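Local coordinates for protein L-methionine gamma-lyase (PDB 7BQW) that belongs to the Cys/Met metabolism family of pyridoxal-phosphate-dependent enzymes and is found as an assembly of four chains, at residues G101-T106 and K145-V150; V151-P156 and T179-D184; L161-L166 and Y288-E293; T189-K194 and M305-A310. All blocks are in the same frame, centred on the assembly; numbering follows the deposited sequence.

Interaction 1. Residues G101-T106 and K145-V150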
loop_
_atom_site.group_PDB
_atom_site.type_symbol
_atom_site.label_atom_id
_atom_site.label_comp_id
_atom_site.label_asym_id
_atom_site.label_seq_id
_atom_site.Cartn_x
_atom_site.Cartn_y
_atom_site.Cartn_z
ATOM N N GLY A 101 -21.221 11.913 35.157
ATOM C CA GLY A 101 -22.312 12.764 35.566
ATOM C C GLY A 101 -23.148 13.298 34.428
ATOM O O GLY A 101 -24.306 13.695 34.656
ATOM N N ASP A 102 -22.600 13.311 33.211
ATOM C CA ASP A 102 -23.367 13.706 32.043
ATOM C C ASP A 102 -24.483 12.699 31.760
ATOM O O ASP A 102 -24.476 11.553 32.234
ATOM C CB ASP A 102 -22.447 13.862 30.830
ATOM C CG ASP A 102 -21.625 15.119 30.910
ATOM O OD1 ASP A 102 -21.928 15.923 31.812
ATOM O OD2 ASP A 102 -20.681 15.314 30.112
ATOM N N HIS A 103 -25.457 13.157 30.983
ATOM C CA HIS A 103 -26.585 12.347 30.528
ATOM C C HIS A 103 -26.609 12.313 28.996
ATOM O O HIS A 103 -26.258 13.305 28.335
ATOM C CB HIS A 103 -27.904 12.918 31.097
ATOM C CG HIS A 103 -29.139 12.190 30.662
ATOM N ND1 HIS A 103 -30.154 12.808 29.961
ATOM C CD2 HIS A 103 -29.531 10.904 30.837
ATOM C CE1 HIS A 103 -31.117 11.933 29.723
ATOM N NE2 HIS A 103 -30.761 10.769 30.235
ATOM N N VAL A 104 -27.021 11.167 28.441
ATOM C CA VAL A 104 -27.062 10.924 27.002
ATOM C C VAL A 104 -28.437 10.393 26.609
ATOM O O VAL A 104 -28.910 9.401 27.179
ATOM C CB VAL A 104 -25.979 9.920 26.561
ATOM C CG1 VAL A 104 -26.299 9.384 25.131
ATOM C CG2 VAL A 104 -24.598 10.566 26.615
ATOM N N VAL A 105 -29.060 11.013 25.609
ATOM C CA VAL A 105 -30.302 10.506 25.035
ATOM C C VAL A 105 -30.004 9.955 23.649
ATOM O O VAL A 105 -29.407 10.644 22.810
ATOM C CB VAL A 105 -31.404 11.580 24.975
ATOM C CG1 VAL A 105 -32.634 11.043 24.227
ATOM C CG2 VAL A 105 -31.791 12.014 26.383
ATOM N N THR A 106 -30.416 8.712 23.415
ATOM C CA THR A 106 -30.280 8.074 22.119
ATOM C C THR A 106 -31.447 7.110 21.929
ATOM O O THR A 106 -32.382 7.064 22.736
ATOM C CB THR A 106 -28.915 7.386 22.000
ATOM O OG1 THR A 106 -28.625 7.145 20.618
ATOM C CG2 THR A 106 -28.903 6.075 22.768
ATOM N N LYS A 145 -32.933 16.334 30.405
ATOM C CA LYS A 145 -32.546 16.709 31.757
ATOM C C LYS A 145 -31.558 17.866 31.672
ATOM O O LYS A 145 -31.039 18.187 30.601
ATOM C CB LYS A 145 -31.901 15.517 32.497
ATOM C CG LYS A 145 -32.855 14.366 32.759
ATOM C CD LYS A 145 -32.183 13.007 33.065
ATOM C CE LYS A 145 -30.934 13.096 33.957
ATOM N NZ LYS A 145 -31.089 13.965 35.169
ATOM N N LYS A 146 -31.283 18.498 32.813
ATOM C CA LYS A 146 -30.292 19.570 32.822
ATOM C C LYS A 146 -28.933 19.072 32.396
ATOM O O LYS A 146 -28.196 19.795 31.715
ATOM C CB LYS A 146 -30.162 20.196 34.205
ATOM C CG LYS A 146 -31.431 20.288 34.978
ATOM C CD LYS A 146 -31.899 21.728 35.091
ATOM C CE LYS A 146 -33.348 21.781 35.535
ATOM N NZ LYS A 146 -34.381 21.616 34.502
ATOM N N ASN A 147 -28.562 17.864 32.831
ATOM C CA ASN A 147 -27.230 17.340 32.599
ATOM C C ASN A 147 -27.130 16.562 31.280
ATOM O O ASN A 147 -26.122 15.874 31.053
ATOM C CB ASN A 147 -26.761 16.489 33.806
ATOM C CG ASN A 147 -27.470 15.116 33.922
ATOM O OD1 ASN A 147 -28.626 14.956 33.534
ATOM N ND2 ASN A 147 -26.756 14.125 34.471
ATOM N N THR A 148 -28.139 16.667 30.408
ATOM C CA THR A 148 -28.061 16.060 29.083
ATOM C C THR A 148 -26.959 16.728 28.263
ATOM O O THR A 148 -27.008 17.933 27.988
ATOM C CB THR A 148 -29.396 16.165 28.359
ATOM O OG1 THR A 148 -30.359 15.341 29.028
ATOM C CG2 THR A 148 -29.237 15.672 26.913
ATOM N N ARG A 149 -25.943 15.954 27.905
ATOM C CA ARG A 149 -24.830 16.501 27.141
ATOM C C ARG A 149 -24.912 16.167 25.646
ATOM O O ARG A 149 -24.438 16.957 24.814
ATOM C CB ARG A 149 -23.508 16.001 27.735
ATOM C CG ARG A 149 -22.231 16.581 27.128
ATOM C CD ARG A 149 -22.270 18.080 26.982
ATOM N NE ARG A 149 -20.976 18.606 26.539
ATOM C CZ ARG A 149 -20.815 19.781 25.935
ATOM N NH1 ARG A 149 -19.609 20.174 25.547
ATOM N NH2 ARG A 149 -21.865 20.570 25.719
ATOM N N VAL A 150 -25.541 15.047 25.287
ATOM C CA VAL A 150 -25.555 14.548 23.918
ATOM C C VAL A 150 -26.927 13.969 23.621
ATOM O O VAL A 150 -27.435 13.147 24.391
ATOM C CB VAL A 150 -24.473 13.467 23.690
ATOM C CG1 VAL A 150 -24.730 12.716 22.390
ATOM C CG2 VAL A 150 -23.105 14.055 23.716
#
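Thr148 OG1 is held by two partners at once. His103 ND1 lies 2.7 Å from Thr148 OG1, in the plane of the imidazole and almost in line for a hydrogen bond, while the backbone N of Lys145 donates to the same Thr148 OG1 over 3.1 Å, across the type I turn that runs from Lys145 to Thr148. The His103 ring reaches this spot because its CG stands anti to the backbone N (chi1 178°), which lays the side chain next to that of Thr148, both pointing the same way. Lys145 then crosses it at about a right angle: CD sits over the middle of one ring face, a CH-pi contact with Lys145 CD 3.7 Å from the His103 centroid, and the bends at chi3 and chi4 carry CE on across the ring. The other ring nitrogen, NE2, bonds to Thr130 OG1 of strand 128-132, so the imidazole is fixed at both nitrogens. All this lies at the start of two parallel neighbours in the seven-stranded sheet of the large domain, a fold type I architecture. Their pairing is broken by a beta bulge: His103 faces Thr148, but Val104 faces Val150, with Arg149 as the extra residue. His103 N donates to Asn147 O (2.8 Å), its O takes Arg149 N (2.7 Å), and past the bulge Val105 N reaches Val150 O at 2.9 Å. The aliphatic part of Arg149 runs beside Asp102, with Arg149 CG 3.6 Å from Asp102 OD2, yet the charged ends part: Asp102 pairs with Lys99, and Arg149 reaches the carbonyls of Val97 and Asn178.

Interaction 2. Residues V151-P156 and T179-D184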
loop_
_atom_site.group_PDB
_atom_site.type_symbol
_atom_site.label_atom_id
_atom_site.label_comp_id
_atom_site.label_asym_id
_atom_site.label_seq_id
_atom_site.Cartn_x
_atom_site.Cartn_y
_atom_site.Cartn_z
ATOM N N VAL A 151 -27.522 14.389 22.508
ATOM C CA VAL A 151 -28.557 13.610 21.828
ATOM C C VAL A 151 -27.934 13.012 20.569
ATOM O O VAL A 151 -27.463 13.748 19.693
ATOM C CB VAL A 151 -29.791 14.451 21.483
ATOM C CG1 VAL A 151 -30.877 13.541 20.991
ATOM C CG2 VAL A 151 -30.268 15.237 22.704
ATOM N N TYR A 152 -27.942 11.685 20.477
ATOM C CA TYR A 152 -27.212 10.954 19.453
ATOM C C TYR A 152 -28.213 10.217 18.577
ATOM O O TYR A 152 -28.964 9.378 19.079
ATOM C CB TYR A 152 -26.225 9.974 20.097
ATOM C CG TYR A 152 -25.422 9.199 19.082
ATOM C CD1 TYR A 152 -25.949 8.040 18.484
ATOM C CD2 TYR A 152 -24.143 9.627 18.699
ATOM C CE1 TYR A 152 -25.246 7.338 17.548
ATOM C CE2 TYR A 152 -23.429 8.916 17.751
ATOM C CZ TYR A 152 -23.991 7.775 17.181
ATOM O OH TYR A 152 -23.296 7.062 16.252
ATOM N N LEU A 153 -28.201 10.501 17.270
ATOM C CA LEU A 153 -29.250 10.028 16.364
ATOM C C LEU A 153 -28.688 9.322 15.119
ATOM O O LEU A 153 -27.528 9.503 14.707
ATOM C CB LEU A 153 -30.158 11.194 15.911
ATOM C CG LEU A 153 -30.764 12.159 16.934
ATOM C CD1 LEU A 153 -30.955 13.566 16.358
ATOM C CD2 LEU A 153 -32.087 11.596 17.439
ATOM N N GLU A 154 -29.568 8.539 14.490
ATOM C CA GLU A 154 -29.235 7.752 13.309
ATOM C C GLU A 154 -30.402 7.827 12.349
ATOM O O GLU A 154 -31.506 7.399 12.697
ATOM C CB GLU A 154 -28.962 6.294 13.668
ATOM C CG GLU A 154 -27.587 6.044 14.257
ATOM C CD GLU A 154 -27.244 4.558 14.344
ATOM O OE1 GLU A 154 -26.150 4.230 14.865
ATOM O OE2 GLU A 154 -28.066 3.727 13.889
ATOM N N THR A 155 -30.175 8.352 11.152
ATOM C CA THR A 155 -31.285 8.244 10.209
ATOM C C THR A 155 -30.825 8.313 8.754
ATOM O O THR A 155 -30.053 9.209 8.384
ATOM C CB THR A 155 -32.349 9.306 10.504
ATOM O OG1 THR A 155 -33.514 9.005 9.741
ATOM C CG2 THR A 155 -31.872 10.701 10.172
ATOM N N PRO A 156 -31.257 7.367 7.895
ATOM C CA PRO A 156 -32.022 6.151 8.222
ATOM C C PRO A 156 -31.249 5.237 9.164
ATOM O O PRO A 156 -30.053 5.442 9.312
ATOM C CB PRO A 156 -32.221 5.486 6.859
ATOM C CG PRO A 156 -32.178 6.627 5.886
ATOM C CD PRO A 156 -31.179 7.586 6.431
ATOM N N THR A 179 -26.331 21.116 25.420
ATOM C CA THR A 179 -26.530 19.869 24.691
ATOM C C THR A 179 -25.973 19.941 23.271
ATOM O O THR A 179 -26.213 20.910 22.542
ATOM C CB THR A 179 -28.025 19.548 24.624
ATOM O OG1 THR A 179 -28.557 19.432 25.951
ATOM C CG2 THR A 179 -28.278 18.261 23.854
ATOM N N LEU A 180 -25.246 18.904 22.874
ATOM C CA LEU A 180 -24.814 18.734 21.491
ATOM C C LEU A 180 -25.628 17.625 20.837
ATOM O O LEU A 180 -25.877 16.579 21.453
ATOM C CB LEU A 180 -23.331 18.392 21.402
ATOM C CG LEU A 180 -22.414 19.472 21.971
ATOM C CD1 LEU A 180 -21.025 18.896 22.293
ATOM C CD2 LEU A 180 -22.317 20.671 21.019
ATOM N N VAL A 181 -26.041 17.857 19.590
ATOM C CA VAL A 181 -26.710 16.845 18.778
ATOM C C VAL A 181 -25.689 16.210 17.837
ATOM O O VAL A 181 -25.071 16.899 17.017
ATOM C CB VAL A 181 -27.876 17.444 17.986
ATOM C CG1 VAL A 181 -28.576 16.330 17.190
ATOM C CG2 VAL A 181 -28.809 18.157 18.921
ATOM N N ILE A 182 -25.548 14.892 17.929
ATOM C CA ILE A 182 -24.598 14.118 17.142
ATOM C C ILE A 182 -25.384 13.163 16.245
ATOM O O ILE A 182 -26.221 12.391 16.732
ATOM C CB ILE A 182 -23.614 13.350 18.053
ATOM C CG1 ILE A 182 -22.957 14.318 19.052
ATOM C CG2 ILE A 182 -22.578 12.606 17.206
ATOM C CD1 ILE A 182 -21.807 13.734 19.895
ATOM N N VAL A 183 -25.113 13.203 14.939
ATOM C CA VAL A 183 -25.820 12.362 13.981
ATOM C C VAL A 183 -24.834 11.477 13.216
ATOM O O VAL A 183 -23.785 11.942 12.747
ATOM C CB VAL A 183 -26.686 13.209 13.036
ATOM C CG1 VAL A 183 -27.034 12.428 11.783
ATOM C CG2 VAL A 183 -27.957 13.638 13.780
ATOM N N ASP A 184 -25.159 10.188 13.146
ATOM C CA ASP A 184 -24.448 9.207 12.334
ATOM C C ASP A 184 -25.051 9.262 10.931
ATOM O O ASP A 184 -26.126 8.707 10.686
ATOM C CB ASP A 184 -24.574 7.823 12.964
ATOM C CG ASP A 184 -23.746 6.758 12.253
ATOM O OD1 ASP A 184 -23.385 6.958 11.085
ATOM O OD2 ASP A 184 -23.472 5.707 12.864
HETATM O O HOH W 1 -27.299 8.205 7.759
#
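The Tyr152 ring leans obliquely against Ile182, whose CG2 lies 3.7 Å from Tyr152 CD2, and at its far end the hydroxyl reaches Asp184, with Tyr152 OH 3.6 Å from Asp184 CB. Ring and carboxylate planes are steeply turned, 70° apart. With CG anti to the backbone N (chi1 -179°), the tyrosine side chain lies along the sheet instead of standing up from it, which is how one ring spans two residues of the next strand. Glu154 runs beside Asp184 on this same face; their carboxylates are close to perpendicular, Glu154 OE1 being 3.7 Å from Asp184 OD2. Asp184 OD1 is taken up by Thr186. The opposite face is aliphatic: Leu153 CD1 meets Val181 CG1 at 3.7 Å, and Leu153 CB rests on Val183. Four backbone hydrogen bonds join the parallel strands, among them Ile182 N to Val151 O (2.8 Å) and Asp184 N to Leu153 O (2.9 Å). Beyond the last of these bonds, a water donates to both Thr155 O and Asp184 O, linking the two segments. The two strands belong to one beta-alpha-beta unit: its helix 166-171 covers the Leu153, Val181 and Val183 face, helix 86-97 packs on Tyr152 and Ile182, and strand 202-206 continues the sheet beyond 180-184.

Interaction 3. Residues L161-L166 and Y288-E293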
loop_
_atom_site.group_PDB
_atom_site.type_symbol
_atom_site.label_atom_id
_atom_site.label_comp_id
_atom_site.label_asym_id
_atom_site.label_seq_id
_atom_site.Cartn_x
_atom_site.Cartn_y
_atom_site.Cartn_z
ATOM N N LEU A 161 -34.889 0.691 8.575
ATOM C CA LEU A 161 -34.650 2.040 8.074
ATOM C C LEU A 161 -35.600 3.054 8.709
ATOM O O LEU A 161 -36.271 3.836 8.031
ATOM C CB LEU A 161 -34.726 2.075 6.553
ATOM C CG LEU A 161 -33.706 1.108 5.970
ATOM C CD1 LEU A 161 -34.426 -0.026 5.296
ATOM C CD2 LEU A 161 -32.790 1.823 5.014
ATOM N N LYS A 162 -35.647 3.035 10.039
ATOM C CA LYS A 162 -36.328 4.090 10.766
ATOM C C LYS A 162 -35.791 5.457 10.346
ATOM O O LYS A 162 -34.576 5.696 10.337
ATOM C CB LYS A 162 -36.156 3.891 12.275
ATOM C CG LYS A 162 -36.886 4.916 13.150
ATOM C CD LYS A 162 -37.075 4.362 14.561
ATOM C CE LYS A 162 -36.782 5.410 15.622
ATOM N NZ LYS A 162 -36.775 4.798 16.980
ATOM N N ILE A 163 -36.707 6.326 9.950
ATOM C CA ILE A 163 -36.438 7.727 9.677
ATOM C C ILE A 163 -36.787 8.502 10.933
ATOM O O ILE A 163 -37.587 8.054 11.763
ATOM C CB ILE A 163 -37.227 8.228 8.446
ATOM C CG1 ILE A 163 -36.851 7.396 7.219
ATOM C CG2 ILE A 163 -36.946 9.708 8.156
ATOM C CD1 ILE A 163 -35.397 7.571 6.798
ATOM N N VAL A 164 -36.169 9.671 11.074
ATOM C CA VAL A 164 -36.228 10.500 12.268
ATOM C C VAL A 164 -35.927 11.939 11.854
ATOM O O VAL A 164 -34.924 12.211 11.185
ATOM C CB VAL A 164 -35.251 9.957 13.331
ATOM C CG1 VAL A 164 -34.768 11.041 14.270
ATOM C CG2 VAL A 164 -35.893 8.825 14.098
ATOM N N ASP A 165 -36.806 12.864 12.237
ATOM C CA ASP A 165 -36.763 14.249 11.768
ATOM C C ASP A 165 -35.632 14.985 12.466
ATOM O O ASP A 165 -35.767 15.400 13.616
ATOM C CB ASP A 165 -38.108 14.928 12.024
ATOM C CG ASP A 165 -38.209 16.311 11.389
ATOM O OD1 ASP A 165 -37.246 17.105 11.482
ATOM O OD2 ASP A 165 -39.267 16.623 10.809
ATOM N N LEU A 166 -34.526 15.203 11.751
ATOM C CA LEU A 166 -33.325 15.738 12.395
ATOM C C LEU A 166 -33.493 17.176 12.839
ATOM O O LEU A 166 -32.876 17.582 13.827
ATOM C CB LEU A 166 -32.111 15.659 11.465
ATOM C CG LEU A 166 -31.696 14.249 11.088
ATOM C CD1 LEU A 166 -30.560 14.303 10.092
ATOM C CD2 LEU A 166 -31.322 13.506 12.353
ATOM N N TYR A 288 -39.215 -2.752 3.788
ATOM C CA TYR A 288 -38.836 -1.558 4.535
ATOM C C TYR A 288 -37.919 -0.705 3.661
ATOM O O TYR A 288 -36.820 -1.143 3.298
ATOM C CB TYR A 288 -38.128 -1.928 5.841
ATOM C CG TYR A 288 -38.845 -2.952 6.692
ATOM C CD1 TYR A 288 -38.728 -4.311 6.432
ATOM C CD2 TYR A 288 -39.631 -2.556 7.770
ATOM C CE1 TYR A 288 -39.390 -5.249 7.215
ATOM C CE2 TYR A 288 -40.287 -3.487 8.572
ATOM C CZ TYR A 288 -40.169 -4.832 8.284
ATOM O OH TYR A 288 -40.824 -5.765 9.061
ATOM N N TYR A 289 -38.359 0.506 3.334
ATOM C CA TYR A 289 -37.580 1.368 2.454
ATOM C C TYR A 289 -38.117 2.793 2.509
ATOM O O TYR A 289 -39.283 3.027 2.176
ATOM C CB TYR A 289 -37.609 0.851 1.013
ATOM C CG TYR A 289 -36.781 1.695 0.076
ATOM C CD1 TYR A 289 -35.391 1.670 0.137
ATOM C CD2 TYR A 289 -37.381 2.528 -0.855
ATOM C CE1 TYR A 289 -34.622 2.447 -0.695
ATOM C CE2 TYR A 289 -36.619 3.321 -1.694
ATOM C CZ TYR A 289 -35.239 3.273 -1.616
ATOM O OH TYR A 289 -34.485 4.060 -2.459
ATOM N N PRO A 290 -37.298 3.776 2.895
ATOM C CA PRO A 290 -37.812 5.147 3.052
ATOM C C PRO A 290 -38.463 5.723 1.807
ATOM O O PRO A 290 -39.059 6.802 1.897
ATOM C CB PRO A 290 -36.559 5.950 3.444
ATOM C CG PRO A 290 -35.669 4.944 4.082
ATOM C CD PRO A 290 -35.899 3.660 3.341
ATOM N N GLY A 291 -38.377 5.058 0.661
ATOM C CA GLY A 291 -38.950 5.605 -0.555
ATOM C C GLY A 291 -40.400 5.221 -0.757
ATOM O O GLY A 291 -41.143 5.940 -1.426
ATOM N N LEU A 292 -40.800 4.077 -0.204
ATOM C CA LEU A 292 -42.200 3.672 -0.224
ATOM C C LEU A 292 -43.067 4.685 0.517
ATOM O O LEU A 292 -42.664 5.263 1.527
ATOM C CB LEU A 292 -42.371 2.298 0.420
ATOM C CG LEU A 292 -41.544 1.181 -0.181
ATOM C CD1 LEU A 292 -41.913 -0.134 0.475
ATOM C CD2 LEU A 292 -41.784 1.139 -1.675
ATOM N N GLU A 293 -44.277 4.893 0.009
ATOM C CA GLU A 293 -45.203 5.786 0.694
ATOM C C GLU A 293 -45.841 5.128 1.908
ATOM O O GLU A 293 -46.276 5.835 2.817
ATOM C CB GLU A 293 -46.271 6.281 -0.280
ATOM C CG GLU A 293 -45.977 7.673 -0.779
ATOM C CD GLU A 293 -46.690 7.985 -2.060
ATOM O OE1 GLU A 293 -46.123 8.727 -2.893
ATOM O OE2 GLU A 293 -47.827 7.494 -2.230
#
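Leu161 and Ile163 both come at the pyrrolidine ring of Pro290 from the same side, obliquely over its CB-CG-CD part. Leu161 CB lies 3.8 Å from Pro290 CD, its side chain crossing the ring at about a right angle, and Ile163 CD1 approaches obliquely to 3.8 Å from Pro290 CG. Here the loop between strand 148-154 and helix 166-171, part of the beta-alpha-beta unit of the large domain, docks on the turn that follows strand 284-288 of the smaller C-terminal sheet; the contact is a mainly apolar seam between the two sheet systems, without hydrogen bonds between the segments. Leu161 also stretches further: one methyl, CD1, passes 3.3 Å from the carbonyl O of Tyr288, while its other methyl, CD2, stays near Pro290 CD. Ile163 has both side-chain torsions near -60° (chi1 -59°, chi2 -65°), a folded shape that brings CD1 back over the proline.

What sets these groups in place lies one layer out. Leu161 takes up left-handed backbone angles, and its carbonyl is bonded by His295; its side chain is backed by Met311 and Ser313 of strand 311-316. Ile163 also touches Ile300 and Ala301 of helix 298-304, and two residues on, Asp165 caps the next helix with OD1 on Ala168 N. Pro290 occupies a type I turn from Tyr289 to Leu292, which the Tyr289 hydroxyl anchors on Gly309 O and which is closed by Leu292 N donating to Tyr289 O at 3.0 Å.

Interaction 4. Residues T189-K194 and M305-A310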
loop_
_atom_site.group_PDB
_atom_site.type_symbol
_atom_site.label_atom_id
_atom_site.label_comp_id
_atom_site.label_asym_id
_atom_site.label_seq_id
_atom_site.Cartn_x
_atom_site.Cartn_y
_atom_site.Cartn_z
ATOM N N THR A 189 -25.203 9.460 3.657
ATOM C CA THR A 189 -24.033 10.098 3.059
ATOM C C THR A 189 -24.363 11.561 2.787
ATOM O O THR A 189 -25.542 11.943 2.799
ATOM C CB THR A 189 -23.570 9.382 1.770
ATOM O OG1 THR A 189 -24.319 9.863 0.657
ATOM C CG2 THR A 189 -23.737 7.873 1.864
ATOM N N PRO A 190 -23.362 12.413 2.573
ATOM C CA PRO A 190 -23.645 13.815 2.243
ATOM C C PRO A 190 -24.244 14.010 0.850
ATOM O O PRO A 190 -24.408 15.142 0.390
ATOM C CB PRO A 190 -22.268 14.487 2.356
ATOM C CG PRO A 190 -21.280 13.376 2.309
ATOM C CD PRO A 190 -21.947 12.203 2.920
ATOM N N TYR A 191 -24.578 12.925 0.166
ATOM C CA TYR A 191 -25.229 13.013 -1.133
ATOM C C TYR A 191 -26.739 13.066 -0.993
ATOM O O TYR A 191 -27.407 13.664 -1.834
ATOM C CB TYR A 191 -24.794 11.821 -2.017
ATOM C CG TYR A 191 -25.650 11.553 -3.259
ATOM C CD1 TYR A 191 -26.754 10.716 -3.199
ATOM C CD2 TYR A 191 -25.329 12.123 -4.483
ATOM C CE1 TYR A 191 -27.519 10.478 -4.306
ATOM C CE2 TYR A 191 -26.075 11.884 -5.593
ATOM C CZ TYR A 191 -27.179 11.062 -5.513
ATOM O OH TYR A 191 -27.946 10.824 -6.649
ATOM N N MET A 192 -27.291 12.460 0.057
ATOM C CA MET A 192 -28.714 12.549 0.365
ATOM C C MET A 192 -29.047 13.430 1.567
ATOM O O MET A 192 -30.182 13.903 1.657
ATOM C CB MET A 192 -29.304 11.149 0.619
ATOM C CG MET A 192 -29.096 10.134 -0.515
ATOM S SD MET A 192 -29.688 8.487 -0.067
ATOM C CE MET A 192 -28.237 7.519 -0.474
ATOM N N GLN A 193 -28.112 13.657 2.494
ATOM C CA GLN A 193 -28.446 14.322 3.754
ATOM C C GLN A 193 -27.247 15.118 4.253
ATOM O O GLN A 193 -26.123 14.616 4.250
ATOM C CB GLN A 193 -28.864 13.293 4.816
ATOM C CG GLN A 193 -30.024 13.682 5.744
ATOM C CD GLN A 193 -30.464 12.523 6.655
ATOM O OE1 GLN A 193 -31.648 12.182 6.733
ATOM N NE2 GLN A 193 -29.504 11.910 7.334
ATOM N N LYS A 194 -27.486 16.347 4.697
ATOM C CA LYS A 194 -26.464 17.170 5.343
ATOM C C LYS A 194 -27.012 17.642 6.690
ATOM O O LYS A 194 -27.518 18.763 6.823
ATOM C CB LYS A 194 -26.042 18.330 4.442
ATOM C CG LYS A 194 -25.636 17.909 3.035
ATOM C CD LYS A 194 -25.148 19.097 2.198
ATOM C CE LYS A 194 -24.411 18.638 0.927
ATOM N NZ LYS A 194 -23.638 19.717 0.226
ATOM N N MET A 305 -34.102 14.248 2.846
ATOM C CA MET A 305 -33.269 13.399 2.004
ATOM C C MET A 305 -33.502 13.722 0.526
ATOM O O MET A 305 -34.626 13.594 0.026
ATOM C CB MET A 305 -33.556 11.920 2.273
ATOM C CG MET A 305 -33.563 11.524 3.723
ATOM S SD MET A 305 -33.710 9.738 3.874
ATOM C CE MET A 305 -32.093 9.244 3.291
ATOM N N LYS A 306 -32.428 14.115 -0.167
ATOM C CA LYS A 306 -32.470 14.287 -1.616
ATOM C C LYS A 306 -32.785 12.990 -2.352
ATOM O O LYS A 306 -33.322 13.045 -3.466
ATOM C CB LYS A 306 -31.146 14.853 -2.131
ATOM C CG LYS A 306 -30.955 16.310 -1.811
ATOM C CD LYS A 306 -29.778 16.906 -2.581
ATOM C CE LYS A 306 -29.526 18.353 -2.145
ATOM N NZ LYS A 306 -30.798 19.167 -2.141
ATOM N N ASP A 307 -32.464 11.833 -1.771
ATOM C CA ASP A 307 -32.837 10.544 -2.344
ATOM C C ASP A 307 -33.118 9.589 -1.194
ATOM O O ASP A 307 -32.810 9.875 -0.031
ATOM C CB ASP A 307 -31.728 10.001 -3.279
ATOM C CG ASP A 307 -32.275 9.244 -4.511
ATOM O OD1 ASP A 307 -33.370 8.617 -4.433
ATOM O OD2 ASP A 307 -31.583 9.276 -5.563
ATOM N N PHE A 308 -33.683 8.433 -1.519
ATOM C CA PHE A 308 -34.237 7.562 -0.492
ATOM C C PHE A 308 -33.317 6.408 -0.102
ATOM O O PHE A 308 -33.754 5.498 0.616
ATOM C CB PHE A 308 -35.606 7.045 -0.945
ATOM C CG PHE A 308 -36.698 8.085 -0.858
ATOM C CD1 PHE A 308 -37.114 8.572 0.375
ATOM C CD2 PHE A 308 -37.291 8.591 -2.005
ATOM C CE1 PHE A 308 -38.105 9.534 0.470
ATOM C CE2 PHE A 308 -38.287 9.559 -1.919
ATOM C CZ PHE A 308 -38.695 10.031 -0.677
ATOM N N GLY A 309 -32.060 6.425 -0.544
ATOM C CA GLY A 309 -31.073 5.484 -0.058
ATOM C C GLY A 309 -30.978 4.216 -0.887
ATOM O O GLY A 309 -31.854 3.878 -1.682
ATOM N N ALA A 310 -29.880 3.504 -0.681
ATOM C CA ALA A 310 -29.595 2.266 -1.383
ATOM C C ALA A 310 -29.559 1.075 -0.448
ATOM O O ALA A 310 -29.057 0.013 -0.828
ATOM C CB ALA A 310 -28.267 2.387 -2.126
#
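Met305 meets the short helical turn 189-192 through its backbone first: Met305 CA comes within 3.1 Å of Met192 O, a CA-H...O contact. The two segments lie on different parts of a fold type I enzyme, 189-194 just after strand 180-184 of the large sheet and 305-310 in the connection from helix 298-304 to strand 311-316 of the C-terminal sheet. The 189-192 turn is opened by an ST turn, Thr189 OG1 accepting from Tyr191 N, and Thr189 O takes both Met192 N and Gln193 N. Further out, Met305 CG lies 3.6 Å from Gln193 OE1, while the other end of that amide, NE2, is bonded to Thr155 O. Lys306 follows with the one hydrogen bond between the segments: its N donates to Met192 O at 2.9 Å. Its aliphatic chain then passes by Tyr191 O before the ammonium end heads away. At Asp307 the side chain turns beside Tyr191, pointing the same way with ring and carboxylate planes 30° apart, and Asp307 CB packs 3.8 Å from Met192 CG. Asp307 OD1 accepts Phe308 N at 2.9 Å from the anti side, which ties the carboxylate to the backbone N of the following residue; Arg272 adds a weak, long ion pair. Phe308 itself turns off towards helix 298-304 and Tyr289. Gly309 receives the end of Met192: the chain runs straight to the sulphur (chi2 175°) and bends there, so that Met192 SD lies 3.2 Å from Gly309 N and Met192 CE 3.5 Å from Gly309 CA.

From the N terminus, interaction 1 closes a loop of 38 residues that carries helix 114-121 and strand 128-132, and is complete before the others begin. The same strand, 148-154, runs directly on into interaction 2, which closes the crossover to strand 180-184. Segment 161-166 leaves from within that crossover and finds its partner only at 288-293, so interactions 2 and 3 cross. Interaction 4 starts at 189-194, inside the span of interaction 3, and ends beyond it at 305-310, crossing it in turn. Interactions 1 and 2 thus join three neighbouring strands of the large sheet, while 3 and 4, whose centres are about 11 Å apart, fasten it to the C-terminal part.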